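Local coordinates for HTH cro/C1-type domain-containing protein (Pseudomonas aeruginosa PAO1, PDB 7CSY) that probably binds DNA through a helix-turn-helix domain of the Cro/C1 type, at residues B[6-11]-B[75-80]. Numbering follows the deposited sequence.
Sequences MRPIHP and SEYSLA
Tyr77 lays one face of its ring against the imidazole of His10, whose CD2 corner sits 3.6 Å from Tyr77 CE2. The pair is an edge-to-face (T-shaped) stack, with ring centroids 4.8 Å apart and planes inclined at 66°. Closer to the backbone, His10 CB adds a CH-pi contact over the phenol ring, 4.2 Å from the Tyr77 centroid and 23° from its normal. The phenol gets there because Tyr77 CG lies anti to the backbone N (chi1 179°), which carries the ring off helix 67-93 and across the incoming chain.

Pro8 fills the angle between ring and helix: its CB is 3.7 Å from Tyr77 CD1 and 3.5 Å from the methyl CB of Ala80, three residues beyond Tyr77 and so nearly one turn along the helix. The carbonyl of Ile9 also leans against the ring, its O 3.1 Å from Tyr77 CD1, while Pro11 CD packs more loosely beside Tyr77 CB.

His10 is meanwhile the N-cap of helix 11-23. Its ND1 accepts a hydrogen bond from the backbone N of Gly12, which fixes the rotation of the imidazole and helps present the CD2 edge to the tyrosine. Segment 6-11 thus leads into the first helix of the Cro/C1-type bundle and joins it to the long C-terminal helix, whose Ser78 packs on Met71 of the second subunit.

No hydrogen bond crosses between the two segments; segment 6-11 meets segment 75-80 through aromatic and apolar packing, with the polar ND1 of His10 committed to the helix cap.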
loop_
_atom_site.group_PDB
_atom_site.type_symbol
_atom_site.label_atom_id
_atom_site.label_comp_id
_atom_site.label_asym_id
_atom_site.label_seq_id
_atom_site.Cartn_x
_atom_site.Cartn_y
_atom_site.Cartn_z
ATOM N N MET B 6 37.597 -0.551 1.838
ATOM C CA MET B 6 37.207 -1.913 1.493
ATOM C C MET B 6 35.931 -2.381 2.187
ATOM O O MET B 6 35.527 -3.536 1.993
ATOM C CB MET B 6 38.339 -2.895 1.820
ATOM C CG MET B 6 39.755 -2.390 1.588
ATOM S SD MET B 6 40.886 -3.747 1.181
ATOM C CE MET B 6 40.320 -4.142 -0.481
ATOM N N ARG B 7 35.298 -1.530 2.994
ATOM C CA ARG B 7 34.056 -1.896 3.665
ATOM C C ARG B 7 33.325 -0.632 4.096
ATOM O O ARG B 7 33.968 0.397 4.375
ATOM C CB ARG B 7 34.322 -2.804 4.874
ATOM C CG ARG B 7 34.767 -2.075 6.116
ATOM C CD ARG B 7 34.905 -3.041 7.291
ATOM N NE ARG B 7 35.331 -2.319 8.480
ATOM C CZ ARG B 7 34.509 -1.912 9.441
ATOM N NH1 ARG B 7 33.207 -2.171 9.361
ATOM N NH2 ARG B 7 34.985 -1.245 10.486
ATOM N N PRO B 8 31.993 -0.666 4.155
ATOM C CA PRO B 8 31.243 0.467 4.687
ATOM C C PRO B 8 31.210 0.459 6.206
ATOM O O PRO B 8 31.289 -0.582 6.864
ATOM C CB PRO B 8 29.840 0.255 4.116
ATOM C CG PRO B 8 29.723 -1.240 3.996
ATOM C CD PRO B 8 31.105 -1.741 3.666
ATOM N N ILE B 9 31.066 1.640 6.754
ATOM C CA ILE B 9 30.988 1.818 8.187
ATOM C C ILE B 9 29.528 1.707 8.641
ATOM O O ILE B 9 28.627 2.314 8.051
ATOM C CB ILE B 9 31.622 3.160 8.577
ATOM C CG1 ILE B 9 32.173 3.078 9.979
ATOM C CG2 ILE B 9 30.704 4.370 8.274
ATOM C CD1 ILE B 9 33.582 2.509 9.909
ATOM N N HIS B 10 29.282 0.881 9.659
ATOM C CA HIS B 10 27.932 0.748 10.179
ATOM C C HIS B 10 27.663 1.858 11.188
ATOM O O HIS B 10 28.546 2.195 11.974
ATOM C CB HIS B 10 27.747 -0.610 10.841
ATOM C CG HIS B 10 26.332 -0.936 11.208
ATOM N ND1 HIS B 10 25.683 -0.366 12.288
ATOM C CD2 HIS B 10 25.448 -1.803 10.660
ATOM C CE1 HIS B 10 24.469 -0.867 12.385
ATOM N NE2 HIS B 10 24.302 -1.747 11.412
ATOM N N PRO B 11 26.452 2.436 11.189
ATOM C CA PRO B 11 26.183 3.572 12.092
ATOM C C PRO B 11 26.370 3.237 13.553
ATOM O O PRO B 11 26.695 4.129 14.348
ATOM C CB PRO B 11 24.717 3.929 11.797
ATOM C CG PRO B 11 24.422 3.321 10.491
ATOM C CD PRO B 11 25.268 2.076 10.398
ATOM N N SER B 75 21.981 5.395 5.227
ATOM C CA SER B 75 21.687 5.161 3.817
ATOM C C SER B 75 22.956 4.823 3.050
ATOM O O SER B 75 22.956 3.899 2.233
ATOM C CB SER B 75 20.941 6.357 3.199
ATOM O OG SER B 75 21.777 7.482 3.082
ATOM N N GLU B 76 24.055 5.532 3.324
ATOM C CA GLU B 76 25.345 5.154 2.741
ATOM C C GLU B 76 25.713 3.711 3.087
ATOM O O GLU B 76 26.132 2.937 2.212
ATOM C CB GLU B 76 26.437 6.113 3.214
ATOM C CG GLU B 76 26.208 7.566 2.777
ATOM C CD GLU B 76 27.069 8.563 3.561
ATOM O OE1 GLU B 76 27.825 8.141 4.478
ATOM O OE2 GLU B 76 26.968 9.778 3.268
ATOM N N TYR B 77 25.522 3.314 4.346
ATOM C CA TYR B 77 25.810 1.930 4.708
ATOM C C TYR B 77 24.891 0.957 3.974
ATOM O O TYR B 77 25.359 -0.068 3.463
ATOM C CB TYR B 77 25.709 1.725 6.216
ATOM C CG TYR B 77 25.976 0.290 6.584
ATOM C CD1 TYR B 77 27.277 -0.182 6.725
ATOM C CD2 TYR B 77 24.937 -0.598 6.760
ATOM C CE1 TYR B 77 27.517 -1.501 7.031
ATOM C CE2 TYR B 77 25.165 -1.906 7.073
ATOM C CZ TYR B 77 26.455 -2.357 7.204
ATOM O OH TYR B 77 26.657 -3.674 7.522
ATOM N N SER B 78 23.582 1.264 3.905
ATOM C CA SER B 78 22.639 0.391 3.205
ATOM C C SER B 78 22.898 0.369 1.713
ATOM O O SER B 78 22.662 -0.655 1.060
ATOM C CB SER B 78 21.193 0.828 3.439
ATOM O OG SER B 78 20.853 0.758 4.808
ATOM N N LEU B 79 23.329 1.497 1.153
ATOM C CA LEU B 79 23.649 1.523 -0.269
ATOM C C LEU B 79 24.884 0.680 -0.550
ATOM O O LEU B 79 24.882 -0.158 -1.461
ATOM C CB LEU B 79 23.855 2.960 -0.752
ATOM C CG LEU B 79 24.282 2.972 -2.223
ATOM C CD1 LEU B 79 23.232 2.282 -3.095
ATOM C CD2 LEU B 79 24.577 4.386 -2.736
ATOM N N ALA B 80 25.940 0.881 0.248
ATOM C CA ALA B 80 27.194 0.162 0.043
ATOM C C ALA B 80 27.006 -1.342 0.193
ATOM O O ALA B 80 27.525 -2.125 -0.609
ATOM C CB ALA B 80 28.251 0.673 1.018
#